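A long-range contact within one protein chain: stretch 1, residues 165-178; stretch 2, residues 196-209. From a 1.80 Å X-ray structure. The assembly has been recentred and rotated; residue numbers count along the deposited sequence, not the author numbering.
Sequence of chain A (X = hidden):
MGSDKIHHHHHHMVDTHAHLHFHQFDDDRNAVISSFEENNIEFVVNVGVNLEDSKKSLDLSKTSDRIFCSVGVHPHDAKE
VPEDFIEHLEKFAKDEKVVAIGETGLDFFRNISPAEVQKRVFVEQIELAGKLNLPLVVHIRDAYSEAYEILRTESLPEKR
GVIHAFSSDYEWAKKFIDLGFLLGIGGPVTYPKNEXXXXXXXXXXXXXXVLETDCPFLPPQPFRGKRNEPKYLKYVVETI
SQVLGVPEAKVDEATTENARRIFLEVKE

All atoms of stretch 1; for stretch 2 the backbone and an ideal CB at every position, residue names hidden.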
# COMPACT_ATOMS: atom_id res chain seq x y z
N ALA A 165 1.54 -0.17 5.50
CA ALA A 165 2.17 0.47 6.68
C ALA A 165 1.67 -0.22 7.94
O ALA A 165 1.25 0.44 8.91
CB ALA A 165 1.81 1.96 6.72
N PHE A 166 1.73 -1.55 7.93
CA PHE A 166 1.28 -2.35 9.07
C PHE A 166 1.88 -1.79 10.36
O PHE A 166 3.10 -1.66 10.48
CB PHE A 166 1.69 -3.82 8.92
CG PHE A 166 1.24 -4.66 10.06
CD1 PHE A 166 -0.09 -5.04 10.17
CD2 PHE A 166 2.12 -5.04 11.06
CE1 PHE A 166 -0.54 -5.78 11.26
CE2 PHE A 166 1.68 -5.78 12.16
CZ PHE A 166 0.35 -6.15 12.25
N SER A 167 1.01 -1.49 11.32
CA SER A 167 1.46 -0.92 12.58
C SER A 167 0.99 -1.57 13.87
O SER A 167 0.85 -0.88 14.89
CB SER A 167 1.08 0.56 12.60
OG SER A 167 -0.32 0.71 12.40
N SER A 168 0.70 -2.86 13.85
CA SER A 168 0.26 -3.50 15.07
C SER A 168 1.32 -4.50 15.53
O SER A 168 2.48 -4.42 15.11
CB SER A 168 -1.08 -4.20 14.88
OG SER A 168 -1.67 -4.44 16.15
N ASP A 169 0.95 -5.43 16.40
CA ASP A 169 1.94 -6.41 16.87
C ASP A 169 1.83 -7.74 16.16
O ASP A 169 1.02 -7.91 15.26
CB ASP A 169 1.80 -6.60 18.39
CG ASP A 169 0.42 -7.08 18.81
OD1 ASP A 169 -0.46 -7.31 17.95
OD2 ASP A 169 0.21 -7.22 20.04
N TYR A 170 2.66 -8.69 16.56
CA TYR A 170 2.64 -10.00 15.93
C TYR A 170 1.28 -10.69 15.95
O TYR A 170 0.86 -11.26 14.94
CB TYR A 170 3.67 -10.95 16.58
CG TYR A 170 3.73 -12.28 15.85
CD1 TYR A 170 4.12 -12.34 14.51
CD2 TYR A 170 3.35 -13.46 16.48
CE1 TYR A 170 4.13 -13.54 13.81
CE2 TYR A 170 3.35 -14.68 15.79
CZ TYR A 170 3.74 -14.71 14.46
OH TYR A 170 3.73 -15.91 13.77
N GLU A 171 0.59 -10.67 17.08
CA GLU A 171 -0.71 -11.33 17.13
C GLU A 171 -1.66 -10.84 16.04
O GLU A 171 -2.32 -11.65 15.37
CB GLU A 171 -1.36 -11.18 18.51
CG GLU A 171 -2.75 -11.81 18.56
CD GLU A 171 -3.39 -11.77 19.95
OE1 GLU A 171 -2.65 -11.60 20.94
OE2 GLU A 171 -4.64 -11.91 20.04
N TRP A 172 -1.73 -9.53 15.84
CA TRP A 172 -2.62 -8.97 14.82
C TRP A 172 -2.07 -9.29 13.43
O TRP A 172 -2.82 -9.56 12.48
CB TRP A 172 -2.76 -7.46 15.00
CG TRP A 172 -3.92 -7.12 15.90
CD1 TRP A 172 -3.91 -6.34 17.02
CD2 TRP A 172 -5.25 -7.61 15.76
NE1 TRP A 172 -5.16 -6.32 17.59
CE2 TRP A 172 -6.01 -7.09 16.84
CE3 TRP A 172 -5.89 -8.44 14.82
CZ2 TRP A 172 -7.36 -7.38 17.01
CZ3 TRP A 172 -7.23 -8.72 14.99
CH2 TRP A 172 -7.96 -8.19 16.08
N ALA A 173 -0.75 -9.28 13.31
CA ALA A 173 -0.12 -9.58 12.03
C ALA A 173 -0.55 -10.97 11.59
O ALA A 173 -0.97 -11.20 10.45
CB ALA A 173 1.41 -9.51 12.18
N LYS A 174 -0.46 -11.92 12.52
CA LYS A 174 -0.84 -13.28 12.23
C LYS A 174 -2.31 -13.38 11.84
O LYS A 174 -2.67 -14.11 10.92
CB LYS A 174 -0.54 -14.19 13.43
CG LYS A 174 -0.88 -15.64 13.18
CD LYS A 174 0.04 -16.56 13.98
CE LYS A 174 -0.52 -17.97 13.98
NZ LYS A 174 -1.93 -17.90 14.45
N LYS A 175 -3.17 -12.64 12.53
CA LYS A 175 -4.59 -12.68 12.21
C LYS A 175 -4.87 -12.24 10.78
O LYS A 175 -5.68 -12.85 10.09
CB LYS A 175 -5.38 -11.79 13.17
CG LYS A 175 -5.35 -12.24 14.63
CD LYS A 175 -6.27 -13.42 14.92
CE LYS A 175 -7.75 -13.02 14.90
NZ LYS A 175 -8.61 -14.07 15.57
N PHE A 176 -4.19 -11.19 10.34
CA PHE A 176 -4.41 -10.70 8.98
C PHE A 176 -3.74 -11.60 7.95
O PHE A 176 -4.29 -11.86 6.88
CB PHE A 176 -3.93 -9.26 8.88
CG PHE A 176 -4.93 -8.27 9.38
CD1 PHE A 176 -5.95 -7.82 8.55
CD2 PHE A 176 -4.90 -7.83 10.71
CE1 PHE A 176 -6.93 -6.93 9.03
CE2 PHE A 176 -5.87 -6.95 11.20
CZ PHE A 176 -6.90 -6.50 10.35
N ILE A 177 -2.56 -12.09 8.29
CA ILE A 177 -1.87 -12.99 7.37
C ILE A 177 -2.77 -14.21 7.18
O ILE A 177 -2.96 -14.71 6.05
CB ILE A 177 -0.52 -13.42 7.93
CG1 ILE A 177 0.47 -12.26 7.81
CG2 ILE A 177 -0.03 -14.70 7.24
CD1 ILE A 177 1.79 -12.58 8.39
N ASP A 178 -3.37 -14.69 8.27
CA ASP A 178 -4.23 -15.85 8.15
C ASP A 178 -5.46 -15.58 7.30
O ASP A 178 -6.00 -16.50 6.71
CB ASP A 178 -4.65 -16.38 9.52
CG ASP A 178 -3.53 -17.11 10.22
OD1 ASP A 178 -2.57 -17.54 9.51
OD2 ASP A 178 -3.60 -17.25 11.46
N UNK A 196 9.52 -2.61 18.23
CA UNK A 196 8.37 -3.51 18.05
C UNK A 196 8.17 -3.98 16.62
O UNK A 196 8.04 -5.19 16.36
CB UNK A 196 7.09 -2.81 18.52
N UNK A 197 8.11 -3.03 15.68
CA UNK A 197 7.91 -3.38 14.28
C UNK A 197 8.97 -4.36 13.78
O UNK A 197 8.65 -5.34 13.10
CB UNK A 197 7.92 -2.12 13.42
N UNK A 198 10.23 -4.10 14.12
CA UNK A 198 11.30 -4.97 13.69
C UNK A 198 11.10 -6.40 14.22
O UNK A 198 11.34 -7.38 13.51
CB UNK A 198 12.65 -4.41 14.15
N UNK A 199 10.63 -6.50 15.45
CA UNK A 199 10.40 -7.83 16.03
C UNK A 199 9.29 -8.52 15.23
O UNK A 199 9.33 -9.74 15.03
CB UNK A 199 10.03 -7.73 17.51
N UNK A 200 8.30 -7.75 14.78
CA UNK A 200 7.19 -8.30 13.99
C UNK A 200 7.71 -8.85 12.66
O UNK A 200 7.36 -9.95 12.22
CB UNK A 200 6.12 -7.23 13.74
N UNK A 201 8.54 -8.05 12.00
CA UNK A 201 9.10 -8.48 10.74
C UNK A 201 9.90 -9.77 10.96
O UNK A 201 9.86 -10.69 10.14
CB UNK A 201 9.98 -7.38 10.13
N UNK A 202 10.61 -9.83 12.08
CA UNK A 202 11.42 -11.00 12.40
C UNK A 202 10.57 -12.28 12.54
O UNK A 202 10.96 -13.35 12.06
CB UNK A 202 12.20 -10.75 13.69
N UNK A 203 9.42 -12.14 13.18
CA UNK A 203 8.49 -13.26 13.40
C UNK A 203 7.71 -13.68 12.18
O UNK A 203 7.46 -14.87 11.96
CB UNK A 203 7.50 -12.89 14.51
N UNK A 204 7.32 -12.71 11.37
CA UNK A 204 6.54 -13.00 10.17
C UNK A 204 7.33 -13.56 8.99
O UNK A 204 6.86 -14.46 8.29
CB UNK A 204 5.83 -11.72 9.72
N UNK A 205 8.51 -13.01 8.74
CA UNK A 205 9.28 -13.52 7.63
C UNK A 205 8.92 -12.94 6.28
O UNK A 205 7.91 -12.25 6.12
CB UNK A 205 9.13 -15.04 7.57
N UNK A 206 9.73 -13.28 5.28
CA UNK A 206 9.54 -12.79 3.93
C UNK A 206 8.35 -13.26 3.11
O UNK A 206 7.98 -12.60 2.15
CB UNK A 206 10.80 -13.14 3.14
N UNK A 207 7.73 -14.37 3.48
CA UNK A 207 6.59 -14.85 2.71
C UNK A 207 5.36 -13.95 2.83
O UNK A 207 4.46 -13.99 1.99
CB UNK A 207 6.23 -16.27 3.16
N UNK A 208 5.32 -13.10 3.85
CA UNK A 208 4.15 -12.25 4.03
C UNK A 208 4.33 -10.75 3.99
O UNK A 208 3.48 -10.02 4.47
CB UNK A 208 3.51 -12.60 5.38
N UNK A 209 5.40 -10.27 3.40
CA UNK A 209 5.58 -8.82 3.37
C UNK A 209 5.93 -8.23 2.01
O UNK A 209 6.49 -8.90 1.15
CB UNK A 209 6.68 -8.44 4.36

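The two helices, 170-178 and 196-204, run with their N-to-C directions 43° apart and their axes 10.0 Å apart at closest approach.

Position 196 points its CB toward stretch 1 but has nothing of it within 5.5 Å, so stretch 1 sets little constraint, and any helix-compatible residue, small or polar, would serve; the residue is Ala196, whose CB stays 6.0 Å from Ser168 O.

At position 197 the CB points sideways and again finds nothing within 5.5 Å. A longer apolar chain could bend back toward the loop before helix 170-178. Leu197 does bend back: with chi1 t and chi2 p, its CD1 comes to 3.7 Å from Phe166 O.

Positions 198 and 199 have no neighbour from stretch 1 near the ideal CB, and many helix-compatible residues would serve. They are Arg198 and Glu199, neither of which touches stretch 1.

Position 200 is closely framed, its CB directed sideways. Its CA lies 5.2 Å from the CA of Tyr170, the ideal CB is 4.7 Å from Tyr170 N and 4.9 Å from Phe166 CE2, and so close a backbone favours a compact residue such as alanine, valine or threonine. Val200 spreads its two methyls: CG2 lies 3.7 Å from Tyr170 N and 3.8 Å from Ser168 O, while CG1 packs 4.0 Å from Phe166 CE2 and 4.1 Å from Ala173 CB.

Positions 201 and 202 are turned away and out of reach, respectively, so stretch 1 selects nothing there; they hold Val201 and Lys202.

At position 203 the ideal CB already sits 3.4 Å from Tyr170 CD1, a tight fit beside an aromatic ring. A flexible chain able to fold over that ring would suit, whether apolar or cationic. Arg203 takes m for chi1 to chi3 and lays its guanidinium over one ring face: Arg203 CZ is 3.9 Å from the centroid of the Tyr170 ring, 29° off the normal, a cation-pi contact.

Position 204 places its ideal CB 4.3 Å from Ile177 CD1 and 4.8 Å from Tyr170 CE1, an apolar setting that invites valine, isoleucine or alanine. Val204 brings CG1 to 3.3 Å from Ile177 CD1, and its CG2 meets the Tyr170 ring at the edge, 3.8 Å from Tyr170 CE1.

Position 205 leaves the helix with phi/psi of 84/172, where a CB would jam against the preceding carbonyl oxygen. This backbone calls for glycine, and Gly205 it is.

Positions 206 and 207 find no stretch 1 atom near their ideal CB and accept many residues; they are Leu206 and Glu207.

Position 208 points toward Ile177, with the ideal CB 3.5 Å from Ile177 CD1. A broad apolar or aromatic group could cover that side chain. Tyr208 does so: Ile177 CG2 lies 3.5 Å from the centroid of the Tyr208 ring, 10° off its normal, a CH-pi contact.

Position 209 points sideways; stretch 1 offers nothing near the ideal CB, so many side chains would do. It is Ile209, whose end leads away.

Stretch 2 196-209: ALREVVKRVGLEYI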
# COMPACT_ATOMS: atom_id res chain seq x y z
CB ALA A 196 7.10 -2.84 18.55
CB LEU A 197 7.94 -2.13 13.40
CG LEU A 197 7.58 -2.39 11.92
CD1 LEU A 197 6.20 -3.02 11.85
CD2 LEU A 197 7.62 -1.08 11.11
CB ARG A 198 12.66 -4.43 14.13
CG ARG A 198 13.20 -3.31 13.23
CD ARG A 198 14.68 -2.95 13.52
NE ARG A 198 14.86 -2.21 14.77
CZ ARG A 198 14.51 -0.94 14.98
NH1 ARG A 198 13.94 -0.21 14.02
NH2 ARG A 198 14.74 -0.38 16.16
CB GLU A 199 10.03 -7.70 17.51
CG GLU A 199 9.93 -9.04 18.27
CD GLU A 199 11.22 -9.89 18.20
OE1 GLU A 199 12.34 -9.34 18.37
OE2 GLU A 199 11.11 -11.13 17.99
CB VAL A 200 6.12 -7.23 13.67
CG1 VAL A 200 5.10 -7.80 12.71
CG2 VAL A 200 5.43 -6.78 14.95
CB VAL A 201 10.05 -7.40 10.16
CG1 VAL A 201 10.86 -7.98 9.03
CG2 VAL A 201 9.24 -6.22 9.63
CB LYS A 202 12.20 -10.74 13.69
CG LYS A 202 13.38 -11.69 13.94
CD LYS A 202 14.32 -11.12 15.01
CE LYS A 202 15.44 -12.11 15.38
NZ LYS A 202 16.38 -11.53 16.41
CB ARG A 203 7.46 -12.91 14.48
CG ARG A 203 8.01 -12.46 15.83
CD ARG A 203 8.51 -13.62 16.67
NE ARG A 203 7.43 -14.52 17.08
CZ ARG A 203 6.45 -14.20 17.92
NH1 ARG A 203 6.39 -12.98 18.45
NH2 ARG A 203 5.53 -15.10 18.25
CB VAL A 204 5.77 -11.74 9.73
CG1 VAL A 204 5.06 -12.00 8.42
CG2 VAL A 204 4.76 -11.35 10.82
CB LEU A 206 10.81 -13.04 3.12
CG LEU A 206 12.07 -12.26 3.54
CD1 LEU A 206 13.21 -12.63 2.61
CD2 LEU A 206 11.84 -10.75 3.46
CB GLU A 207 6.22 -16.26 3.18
CG GLU A 207 5.25 -16.98 2.28
CD GLU A 207 4.82 -18.33 2.84
OE1 GLU A 207 5.67 -19.03 3.44
OE2 GLU A 207 3.64 -18.70 2.66
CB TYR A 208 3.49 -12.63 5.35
CG TYR A 208 3.15 -14.09 5.40
CD1 TYR A 208 2.25 -14.63 4.49
CD2 TYR A 208 3.79 -14.95 6.30
CE1 TYR A 208 1.98 -16.00 4.46
CE2 TYR A 208 3.53 -16.34 6.27
CZ TYR A 208 2.62 -16.84 5.34
OH TYR A 208 2.35 -18.19 5.27
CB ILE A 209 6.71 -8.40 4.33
CG1 ILE A 209 8.01 -9.07 3.90
CG2 ILE A 209 6.40 -8.82 5.78
CD1 ILE A 209 9.23 -8.57 4.64
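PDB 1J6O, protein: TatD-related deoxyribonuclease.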